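Local coordinates for D-alanyl-lipoteichoic acid synthetase (Streptococcus pneumoniae, PDB 3BMA), which probably takes part in the D-alanylation of lipoteichoic acid during cell-wall biogenesis, as a membrane-associated DltD protein with an SGNH-hydrolase-like fold, at residues L63-K66 and Y71-Y74; R322-S327 and E381-K386; N246-E251 and K347-L352; K135-D140 and Q164-K169. The protein carries 1 engineered substitution. All blocks are in the same frame, centred on the assembly; numbering follows the deposited sequence. Where two conformers were deposited one is given.

Interaction 1 of 4, residues L63-K66 and Y71-Y74; sequences LAEK and YRPY
The last turn of helix 60-66 meets the first residues of strand 72-76 most closely at Ala64 and Arg72, whose CA atoms lie 5.9 Å apart. Ala64 is the small residue this approach calls for: its CB points at the strand and rests 3.8 Å from Pro73 CD, and also near the carbonyl oxygen of Tyr71. The ring of Pro73 offers an apolar surface there without a backbone N-H to satisfy. These elements belong to a beta-alpha-beta unit in which helix 60-66 connects the neighbouring parallel strands 43-47 and 72-76 of the central sheet, so the contact packs the connecting helix on the strand it leads into. Arg72 bends at chi2 (-62°) and lays its guanidinium under the helix end. Ala64 O lies over the centre of one face, 3.2 Å from Arg72 CZ, and makes no hydrogen bond with it. At the guanidinium edge, NE donates to Glu65 OE2 (3.2 Å, 161°) in a salt bridge; the donor comes from above the carboxylate plane, and the two planes are 71° apart. NH1 bonds to Tyr71 O and Arg69 O, and NH2 to Asn68 OD1, so the connecting turn also holds this side chain.

Interaction 2 of 4, residues R322-S327 and E381-K386; sequences RYQLES and ERFFSK
Phe383 lays one face of its ring over the side chain of Gln324, whose CG sits 3.8 Å from the ring centroid and 13° off the normal, a CH-pi contact. Phenylalanine offers the flat apolar face this needs, and Gln324 suits the place because its methylenes serve the ring while its amide serves polar neighbours. With CG anti to the backbone N (chi1 -167°) and the chain extended beyond it, the side chain runs past Phe383 in the opposite direction, and NE2 comes 3.5 Å from Phe383 CB. Both ends of that amide are bonded: NE2 donates to Tyr275 O and Gln279 OE1, and OE1 accepts from Trp388 NE1. Helix 311-326, which precedes strand 333-335 of the parallel sheet, is met at its C-terminal end by the chain that follows helix 355-369. The tip of the Phe383 ring points at Tyr323 and Ser327. Ser327 OG lies near the ring plane, 3.5 Å from Phe383 CZ, and Tyr323 CE2 is 4.0 Å from the same CZ, the two aromatic side chains crossing at about a right angle. Serine is small enough to sit at this edge while its OG is held by a 2.7 Å hydrogen bond to Tyr323 O, which also accepts from Ser327 N on the opposite face of its plane. Trp388 packs edge-to-face with Phe383.

Interaction 3 of 4, residues N246-E251 and K347-L352; sequences NYFYNE and KDTIHL
Between helix segment 246-251 and loop 347-352 the contact is apolar packing, carried by Phe248. The ring reaches out from the helix with CG anti to the backbone N (chi1 -179°), and Asp348 CB sits above its face, 3.5 Å from the centroid and 12° off the normal, in a CH-pi contact. Thr349 adds its methyl: CG2 lies 3.6 Å from Phe248 CZ. A flat aromatic ring fits here because it can accept the methylene of an acidic residue while leaving the carboxylate to other partners.

The hydrogen bonds lie within the loop and fix that carboxylate. Asp348 OD1 accepts from two backbone groups, Ile350 N at 3.1 Å, which closes an Asx turn, and His351 N at 2.9 Å. The other oxygen, OD2, uses its syn lone pair to accept from His351 ND1 (3.1 Å), and it lies close to the plane of the imidazole. Three bonds therefore fix the rotation of the aspartate, which in turn orients the histidine. The Asp-x-x-His spacing, with His351 touching Ser50, is consistent with the Asp-His pair of the SGNH hydrolase clan.

The loop runs between strand 333-335 and helix 355-369, with Lys347 salt-bridged to Asp56 and joined by a backbone hydrogen bond to Glu245, just before helix 246-253, which covers the Asp348-Thr349 side.

Interaction 4 of 4, residues K135-D140 and Q164-K169; sequences KHQSGD and QKLASK
Two helices end side by side here: helix 127-136 runs out into the turn 137-140, helix 160-167 into Ser168 and Lys169, and the backbones come nearest at Gly139 and Leu166, with CA atoms 7.1 Å apart. Gly139 takes a positive phi (74°), a conformation that comes easily to a residue without a side chain. Leu166 points at the turn and meets the folded side chain of Gln137 obliquely, its CD1 3.8 Å from Gln137 CG and its CD2 3.3 Å from Gln137 OE1. Gln137 curls back on itself through chi1 58° and chi2 85°, which brings OE1 near Gly139 N for a weak hydrogen bond; its methylenes and amide meanwhile lie against the leucine. Leucine fits because its branched, apolar end packs on Gln137 and its side chain also touches Phe133 and Leu134 of helix 127-136. At the surface, the poorly ordered Lys169 stretches toward the turn, NZ 3.9 Å from Asp140 O, without a hydrogen bond. The carboxylate of Asp140 turns to other partners: OD2 forms a salt bridge with Lys287, and OD1 caps Ser143 N. Asp140 is thus the N-cap of helix 141-153, and the arrangement is a short turn joining two consecutive helices, packed against the C-terminal end of a third.

Interaction 1 closes first along the chain, at strand 72-76, one of the two edge strands of the parallel sheet; interaction 4 follows among helices 127-136, 141-153 and 160-167, and interactions 2 and 3 come later with their segments alternating. Interactions 2 and 4 are the nearest pair, centres 21 Å apart and nearest atoms about 5 Å; helix 141-153, capped by Asp140, also touches Phe384. Interactions 3 and 4 lie farthest apart, centres 41 Å from each other on opposite sides of the chain's centre. Interactions 1 and 3, with centres 24 Å apart, share helix 355-369 as a neighbour. Only interaction 1 has a segment on the central sheet; the other three join helices and loops around it.

Interaction 1 of 4, residues L63-K66 and Y71-Y74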
# COMPACT_ATOMS: atom_id res chain seq x y z
N LEU C 63 -18.42 -47.92 -4.01
CA LEU C 63 -18.08 -48.86 -2.94
C LEU C 63 -18.02 -48.22 -1.56
O LEU C 63 -18.38 -48.85 -0.57
CB LEU C 63 -16.75 -49.57 -3.23
CG LEU C 63 -16.58 -50.41 -4.50
CD1 LEU C 63 -15.17 -50.99 -4.54
CD2 LEU C 63 -17.61 -51.53 -4.59
N ALA C 64 -17.57 -46.97 -1.50
CA ALA C 64 -17.49 -46.24 -0.22
C ALA C 64 -18.87 -45.86 0.34
O ALA C 64 -19.04 -45.78 1.56
CB ALA C 64 -16.62 -45.00 -0.37
N GLU C 65 -19.83 -45.65 -0.55
CA GLU C 65 -21.16 -45.19 -0.16
C GLU C 65 -22.09 -46.31 0.32
O GLU C 65 -22.69 -46.20 1.39
CB GLU C 65 -21.82 -44.39 -1.30
CG GLU C 65 -23.15 -43.72 -0.93
CD GLU C 65 -23.06 -42.84 0.31
OE1 GLU C 65 -23.92 -43.01 1.20
OE2 GLU C 65 -22.15 -41.99 0.40
N LYS C 66 -22.20 -47.38 -0.48
CA LYS C 66 -23.01 -48.54 -0.13
C LYS C 66 -22.52 -49.18 1.16
O LYS C 66 -23.31 -49.44 2.08
CB LYS C 66 -23.06 -49.56 -1.29
CG LYS C 66 -23.39 -51.04 -0.95
CD LYS C 66 -24.74 -51.27 -0.24
CE LYS C 66 -25.94 -51.07 -1.14
NZ LYS C 66 -26.15 -52.25 -2.03
N TYR C 71 -14.20 -43.56 5.07
CA TYR C 71 -13.78 -42.46 4.21
C TYR C 71 -14.68 -42.34 2.98
O TYR C 71 -15.38 -43.30 2.62
CB TYR C 71 -12.32 -42.63 3.77
CG TYR C 71 -12.05 -43.83 2.88
CD1 TYR C 71 -11.67 -45.05 3.43
CD2 TYR C 71 -12.16 -43.73 1.49
CE1 TYR C 71 -11.42 -46.15 2.62
CE2 TYR C 71 -11.92 -44.83 0.68
CZ TYR C 71 -11.55 -46.03 1.24
OH TYR C 71 -11.31 -47.12 0.43
N ARG C 72 -14.66 -41.17 2.35
CA ARG C 72 -15.24 -40.96 1.03
C ARG C 72 -14.17 -40.36 0.12
O ARG C 72 -13.40 -39.52 0.57
CB ARG C 72 -16.44 -40.00 1.09
CG ARG C 72 -17.65 -40.51 1.87
CD ARG C 72 -18.25 -41.77 1.26
NE ARG C 72 -19.43 -42.23 1.98
CZ ARG C 72 -19.42 -42.95 3.10
NH1 ARG C 72 -18.27 -43.33 3.65
NH2 ARG C 72 -20.56 -43.31 3.67
N PRO C 73 -14.09 -40.82 -1.14
CA PRO C 73 -13.19 -40.16 -2.09
C PRO C 73 -13.70 -38.78 -2.51
O PRO C 73 -14.90 -38.61 -2.73
CB PRO C 73 -13.19 -41.10 -3.30
CG PRO C 73 -13.83 -42.38 -2.83
CD PRO C 73 -14.78 -41.97 -1.75
N TYR C 74 -12.80 -37.80 -2.56
CA TYR C 74 -13.07 -36.54 -3.26
C TYR C 74 -12.30 -36.59 -4.57
O TYR C 74 -11.08 -36.45 -4.59
CB TYR C 74 -12.66 -35.30 -2.44
CG TYR C 74 -13.30 -34.02 -2.96
CD1 TYR C 74 -14.42 -33.48 -2.33
CD2 TYR C 74 -12.80 -33.37 -4.09
CE1 TYR C 74 -15.02 -32.32 -2.82
CE2 TYR C 74 -13.40 -32.21 -4.58
CZ TYR C 74 -14.51 -31.69 -3.94
OH TYR C 74 -15.09 -30.54 -4.42

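Interaction 2 of 4, residues R322-S327 and E381-K386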
# COMPACT_ATOMS: atom_id res chain seq x y z
N ARG C 322 8.90 -45.46 -11.09
CA ARG C 322 9.10 -46.11 -9.80
C ARG C 322 10.41 -45.70 -9.13
O ARG C 322 10.45 -45.56 -7.91
CB ARG C 322 9.03 -47.63 -9.94
CG ARG C 322 7.62 -48.21 -10.11
CD ARG C 322 7.66 -49.73 -10.00
NE ARG C 322 7.92 -50.16 -8.63
CZ ARG C 322 7.10 -50.91 -7.90
NH1 ARG C 322 5.96 -51.35 -8.40
NH2 ARG C 322 7.42 -51.23 -6.66
N TYR C 323 11.46 -45.50 -9.92
CA TYR C 323 12.74 -45.05 -9.37
C TYR C 323 12.65 -43.65 -8.76
O TYR C 323 13.18 -43.42 -7.68
CB TYR C 323 13.85 -45.10 -10.42
CG TYR C 323 15.19 -44.65 -9.87
CD1 TYR C 323 15.93 -45.46 -9.00
CD2 TYR C 323 15.72 -43.40 -10.20
CE1 TYR C 323 17.15 -45.05 -8.49
CE2 TYR C 323 16.94 -42.97 -9.69
CZ TYR C 323 17.65 -43.80 -8.84
OH TYR C 323 18.86 -43.39 -8.33
N GLN C 324 11.97 -42.74 -9.46
CA GLN C 324 11.77 -41.37 -8.97
C GLN C 324 11.00 -41.35 -7.65
O GLN C 324 11.34 -40.59 -6.74
CB GLN C 324 11.03 -40.53 -10.02
CG GLN C 324 11.05 -39.03 -9.74
CD GLN C 324 10.50 -38.19 -10.88
OE1 GLN C 324 10.09 -38.72 -11.92
NE2 GLN C 324 10.50 -36.88 -10.69
N LEU C 325 9.99 -42.21 -7.55
CA LEU C 325 9.21 -42.35 -6.32
C LEU C 325 10.03 -43.00 -5.21
O LEU C 325 10.24 -42.39 -4.16
CB LEU C 325 7.93 -43.15 -6.58
CG LEU C 325 6.98 -42.74 -7.70
CD1 LEU C 325 5.79 -43.69 -7.76
CD2 LEU C 325 6.50 -41.30 -7.52
N GLU C 326 10.50 -44.22 -5.46
CA GLU C 326 11.12 -45.06 -4.43
C GLU C 326 12.49 -44.60 -3.93
O GLU C 326 12.80 -44.80 -2.76
CB GLU C 326 11.18 -46.52 -4.88
CG GLU C 326 9.84 -47.22 -4.78
CD GLU C 326 9.83 -48.61 -5.39
OE1 GLU C 326 10.19 -48.75 -6.58
OE2 GLU C 326 9.45 -49.56 -4.68
N SER C 327 13.29 -43.98 -4.79
CA SER C 327 14.60 -43.46 -4.37
C SER C 327 14.47 -42.24 -3.47
O SER C 327 15.45 -41.80 -2.87
CB SER C 327 15.50 -43.15 -5.57
OG SER C 327 15.06 -42.00 -6.27
N GLU C 381 16.87 -33.26 -6.15
CA GLU C 381 16.56 -32.09 -6.96
C GLU C 381 16.98 -32.27 -8.42
O GLU C 381 16.64 -31.45 -9.28
CB GLU C 381 17.22 -30.85 -6.35
CG GLU C 381 16.28 -29.67 -6.16
CD GLU C 381 15.53 -29.68 -4.83
OE1 GLU C 381 14.81 -30.66 -4.53
OE2 GLU C 381 15.66 -28.69 -4.08
N ARG C 382 17.72 -33.35 -8.70
CA ARG C 382 18.15 -33.68 -10.06
C ARG C 382 16.99 -34.20 -10.91
O ARG C 382 17.11 -34.31 -12.13
CB ARG C 382 19.31 -34.67 -10.04
CG ARG C 382 20.67 -34.02 -9.84
CD ARG C 382 21.71 -35.01 -9.35
NE ARG C 382 22.97 -34.35 -9.02
CZ ARG C 382 23.99 -34.93 -8.39
NH1 ARG C 382 23.92 -36.19 -7.99
NH2 ARG C 382 25.10 -34.23 -8.14
N PHE C 383 15.87 -34.52 -10.27
CA PHE C 383 14.65 -34.91 -10.97
C PHE C 383 13.93 -33.72 -11.60
O PHE C 383 13.02 -33.90 -12.42
CB PHE C 383 13.70 -35.67 -10.03
CG PHE C 383 14.21 -37.02 -9.60
CD1 PHE C 383 14.08 -37.44 -8.28
CD2 PHE C 383 14.82 -37.88 -10.51
CE1 PHE C 383 14.54 -38.69 -7.88
CE2 PHE C 383 15.28 -39.13 -10.11
CZ PHE C 383 15.14 -39.53 -8.80
N PHE C 384 14.32 -32.51 -11.21
CA PHE C 384 13.86 -31.27 -11.86
C PHE C 384 14.60 -30.99 -13.17
O PHE C 384 14.11 -30.22 -14.00
CB PHE C 384 14.03 -30.07 -10.93
CG PHE C 384 12.95 -29.92 -9.90
CD1 PHE C 384 13.26 -29.93 -8.54
CD2 PHE C 384 11.62 -29.75 -10.28
CE1 PHE C 384 12.27 -29.79 -7.58
CE2 PHE C 384 10.62 -29.62 -9.32
CZ PHE C 384 10.94 -29.63 -7.97
N SER C 385 15.77 -31.60 -13.33
CA SER C 385 16.66 -31.30 -14.46
C SER C 385 16.21 -31.90 -15.79
O SER C 385 15.43 -32.85 -15.82
CB SER C 385 18.09 -31.76 -14.14
OG SER C 385 18.22 -33.16 -14.32
N LYS C 386 16.74 -31.34 -16.87
CA LYS C 386 16.50 -31.82 -18.23
C LYS C 386 17.21 -33.16 -18.45
O LYS C 386 16.78 -33.96 -19.29
CB LYS C 386 16.99 -30.77 -19.24
CG LYS C 386 16.36 -30.86 -20.64
CD LYS C 386 17.25 -31.59 -21.65
CE LYS C 386 18.49 -30.77 -22.03
NZ LYS C 386 19.43 -31.55 -22.88

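Interaction 3 of 4, residues N246-E251 and K347-L352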
# COMPACT_ATOMS: atom_id res chain seq x y z
N ASN C 246 -18.72 -50.18 -25.30
CA ASN C 246 -19.50 -49.95 -26.52
C ASN C 246 -19.52 -48.49 -26.97
O ASN C 246 -19.36 -48.20 -28.16
CB ASN C 246 -20.94 -50.45 -26.34
CG ASN C 246 -21.03 -51.97 -26.28
OD1 ASN C 246 -20.11 -52.68 -26.69
ND2 ASN C 246 -22.15 -52.46 -25.76
N TYR C 247 -19.72 -47.59 -26.01
CA TYR C 247 -19.82 -46.16 -26.26
C TYR C 247 -18.49 -45.56 -26.72
O TYR C 247 -18.46 -44.74 -27.63
CB TYR C 247 -20.30 -45.45 -24.99
CG TYR C 247 -21.51 -44.57 -25.17
CD1 TYR C 247 -22.81 -45.10 -25.12
CD2 TYR C 247 -21.37 -43.19 -25.37
CE1 TYR C 247 -23.93 -44.29 -25.28
CE2 TYR C 247 -22.49 -42.37 -25.53
CZ TYR C 247 -23.76 -42.92 -25.48
OH TYR C 247 -24.87 -42.11 -25.64
N PHE C 248 -17.40 -45.99 -26.08
CA PHE C 248 -16.06 -45.50 -26.41
C PHE C 248 -15.54 -46.00 -27.76
O PHE C 248 -14.92 -45.24 -28.51
CB PHE C 248 -15.05 -45.87 -25.31
CG PHE C 248 -13.65 -45.37 -25.57
CD1 PHE C 248 -13.29 -44.08 -25.21
CD2 PHE C 248 -12.70 -46.19 -26.17
CE1 PHE C 248 -12.01 -43.61 -25.46
CE2 PHE C 248 -11.41 -45.73 -26.42
CZ PHE C 248 -11.06 -44.43 -26.06
N TYR C 249 -15.79 -47.28 -28.06
CA TYR C 249 -15.33 -47.91 -29.29
C TYR C 249 -15.91 -47.24 -30.54
O TYR C 249 -15.19 -47.03 -31.51
CB TYR C 249 -15.64 -49.41 -29.29
CG TYR C 249 -15.22 -50.14 -30.55
CD1 TYR C 249 -16.17 -50.53 -31.50
CD2 TYR C 249 -13.88 -50.43 -30.80
CE1 TYR C 249 -15.79 -51.20 -32.66
CE2 TYR C 249 -13.49 -51.10 -31.96
CZ TYR C 249 -14.46 -51.48 -32.88
OH TYR C 249 -14.09 -52.15 -34.03
N ASN C 250 -17.20 -46.90 -30.48
CA ASN C 250 -17.89 -46.24 -31.59
C ASN C 250 -17.38 -44.83 -31.89
O ASN C 250 -17.32 -44.43 -33.05
CB ASN C 250 -19.40 -46.18 -31.33
CG ASN C 250 -20.06 -47.54 -31.38
OD1 ASN C 250 -19.68 -48.41 -32.17
ND2 ASN C 250 -21.07 -47.74 -30.54
N GLU C 251 -17.00 -44.11 -30.84
CA GLU C 251 -16.70 -42.68 -30.96
C GLU C 251 -15.23 -42.34 -31.26
O GLU C 251 -14.96 -41.42 -32.04
CB GLU C 251 -17.19 -41.93 -29.72
CG GLU C 251 -18.71 -41.76 -29.67
CD GLU C 251 -19.25 -41.46 -28.28
OE1 GLU C 251 -18.46 -41.07 -27.39
OE2 GLU C 251 -20.48 -41.60 -28.08
N LYS C 347 -11.60 -50.13 -18.93
CA LYS C 347 -12.85 -49.55 -19.41
C LYS C 347 -12.71 -49.14 -20.88
O LYS C 347 -13.63 -49.34 -21.68
CB LYS C 347 -13.27 -48.35 -18.54
CG LYS C 347 -14.54 -47.62 -18.99
CD LYS C 347 -15.82 -48.40 -18.69
CE LYS C 347 -16.55 -47.85 -17.47
NZ LYS C 347 -15.82 -48.09 -16.20
N ASP C 348 -11.55 -48.59 -21.22
CA ASP C 348 -11.25 -48.20 -22.60
C ASP C 348 -9.80 -48.53 -22.99
O ASP C 348 -9.33 -49.64 -22.73
CB ASP C 348 -11.62 -46.73 -22.86
CG ASP C 348 -11.12 -45.78 -21.78
OD1 ASP C 348 -9.91 -45.77 -21.48
OD2 ASP C 348 -11.96 -45.01 -21.25
N THR C 349 -9.11 -47.58 -23.61
CA THR C 349 -7.72 -47.79 -24.03
C THR C 349 -6.71 -47.59 -22.89
O THR C 349 -5.68 -48.26 -22.84
CB THR C 349 -7.35 -46.90 -25.25
OG1 THR C 349 -5.95 -46.97 -25.50
CG2 THR C 349 -7.73 -45.44 -25.03
N ILE C 350 -7.02 -46.67 -21.97
CA ILE C 350 -6.05 -46.21 -20.98
C ILE C 350 -6.58 -46.13 -19.55
O ILE C 350 -5.79 -46.00 -18.61
CB ILE C 350 -5.44 -44.83 -21.38
CG1 ILE C 350 -6.54 -43.83 -21.76
CG2 ILE C 350 -4.40 -44.99 -22.50
CD1 ILE C 350 -6.09 -42.39 -21.85
N HIS C 351 -7.89 -46.22 -19.39
CA HIS C 351 -8.52 -46.03 -18.08
C HIS C 351 -8.95 -47.32 -17.41
O HIS C 351 -9.52 -48.20 -18.05
CB HIS C 351 -9.72 -45.08 -18.17
CG HIS C 351 -9.36 -43.71 -18.65
ND1 HIS C 351 -10.01 -43.10 -19.70
CD2 HIS C 351 -8.41 -42.84 -18.24
CE1 HIS C 351 -9.48 -41.91 -19.91
NE2 HIS C 351 -8.50 -41.73 -19.04
N LEU C 352 -8.67 -47.40 -16.10
CA LEU C 352 -9.18 -48.46 -15.24
C LEU C 352 -10.69 -48.44 -15.21
O LEU C 352 -11.31 -47.37 -15.25
CB LEU C 352 -8.66 -48.29 -13.80
CG LEU C 352 -7.56 -49.18 -13.22
CD1 LEU C 352 -6.31 -49.21 -14.07
CD2 LEU C 352 -7.23 -48.71 -11.81

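Interaction 4 of 4, residues K135-D140 and Q164-K169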
# COMPACT_ATOMS: atom_id res chain seq x y z
N LYS C 135 1.98 -16.85 -2.90
CA LYS C 135 1.96 -16.71 -1.44
C LYS C 135 2.75 -17.82 -0.75
O LYS C 135 3.52 -17.55 0.18
CB LYS C 135 0.52 -16.70 -0.92
CG LYS C 135 0.40 -16.26 0.54
CD LYS C 135 -0.92 -16.71 1.15
CE LYS C 135 -0.91 -16.55 2.66
NZ LYS C 135 -2.21 -16.96 3.27
N HIS C 136 2.57 -19.05 -1.21
CA HIS C 136 3.13 -20.22 -0.53
C HIS C 136 4.47 -20.70 -1.06
O HIS C 136 5.03 -21.66 -0.54
CB HIS C 136 2.12 -21.38 -0.54
CG HIS C 136 0.89 -21.09 0.25
ND1 HIS C 136 -0.32 -20.80 -0.34
CD2 HIS C 136 0.68 -21.01 1.59
CE1 HIS C 136 -1.22 -20.57 0.59
NE2 HIS C 136 -0.64 -20.69 1.77
N GLN C 137 4.99 -20.03 -2.09
CA GLN C 137 6.31 -20.38 -2.62
C GLN C 137 7.39 -20.06 -1.59
O GLN C 137 7.29 -19.08 -0.85
CB GLN C 137 6.58 -19.70 -3.97
CG GLN C 137 6.50 -18.17 -3.99
CD GLN C 137 7.80 -17.50 -3.57
OE1 GLN C 137 8.88 -18.05 -3.77
NE2 GLN C 137 7.70 -16.32 -2.99
N SER C 138 8.41 -20.91 -1.55
CA SER C 138 9.47 -20.76 -0.55
C SER C 138 10.81 -20.37 -1.17
O SER C 138 11.84 -20.45 -0.50
CB SER C 138 9.59 -22.04 0.28
OG SER C 138 9.88 -23.17 -0.53
N GLY C 139 10.78 -19.95 -2.43
CA GLY C 139 11.98 -19.46 -3.13
C GLY C 139 12.97 -20.54 -3.54
O GLY C 139 14.11 -20.24 -3.92
N ASP C 140 12.54 -21.79 -3.46
CA ASP C 140 13.39 -22.94 -3.75
C ASP C 140 13.42 -23.31 -5.25
O ASP C 140 13.06 -22.49 -6.10
CB ASP C 140 12.97 -24.13 -2.89
CG ASP C 140 11.49 -24.49 -3.03
OD1 ASP C 140 10.77 -23.89 -3.87
OD2 ASP C 140 11.05 -25.39 -2.29
N GLN C 164 8.21 -13.91 -13.36
CA GLN C 164 9.55 -13.80 -13.97
C GLN C 164 10.68 -13.73 -12.95
O GLN C 164 11.76 -14.29 -13.18
CB GLN C 164 9.64 -12.57 -14.89
CG GLN C 164 9.07 -12.77 -16.29
CD GLN C 164 9.07 -11.49 -17.12
OE1 GLN C 164 9.03 -10.38 -16.58
NE2 GLN C 164 9.11 -11.64 -18.44
N LYS C 165 10.45 -13.03 -11.83
CA LYS C 165 11.41 -12.95 -10.72
C LYS C 165 11.67 -14.31 -10.10
O LYS C 165 12.81 -14.66 -9.81
CB LYS C 165 10.93 -11.97 -9.64
CG LYS C 165 11.25 -10.52 -9.92
CD LYS C 165 11.08 -9.66 -8.67
CE LYS C 165 11.48 -8.21 -8.94
NZ LYS C 165 11.47 -7.36 -7.71
N LEU C 166 10.60 -15.08 -9.91
CA LEU C 166 10.71 -16.44 -9.39
C LEU C 166 11.41 -17.38 -10.36
O LEU C 166 12.21 -18.22 -9.94
CB LEU C 166 9.32 -16.99 -9.03
CG LEU C 166 8.59 -16.40 -7.83
CD1 LEU C 166 7.34 -17.21 -7.56
CD2 LEU C 166 9.47 -16.38 -6.60
N ALA C 167 11.14 -17.21 -11.66
CA ALA C 167 11.76 -18.01 -12.71
C ALA C 167 13.26 -17.75 -12.86
O ALA C 167 14.02 -18.66 -13.19
CB ALA C 167 11.05 -17.76 -14.04
N SER C 168 13.68 -16.51 -12.59
CA SER C 168 15.08 -16.11 -12.74
C SER C 168 15.89 -16.21 -11.45
O SER C 168 16.99 -15.64 -11.38
CB SER C 168 15.16 -14.68 -13.30
OG SER C 168 14.58 -14.61 -14.59
N LYS C 169 15.36 -16.92 -10.46
CA LYS C 169 15.96 -17.06 -9.11
C LYS C 169 16.16 -15.74 -8.35
O LYS C 169 16.91 -15.68 -7.38
CB LYS C 169 17.27 -17.87 -9.15
CG LYS C 169 17.12 -19.38 -9.25
CD LYS C 169 16.92 -20.03 -7.88
CE LYS C 169 17.01 -21.55 -7.97
NZ LYS C 169 16.93 -22.19 -6.62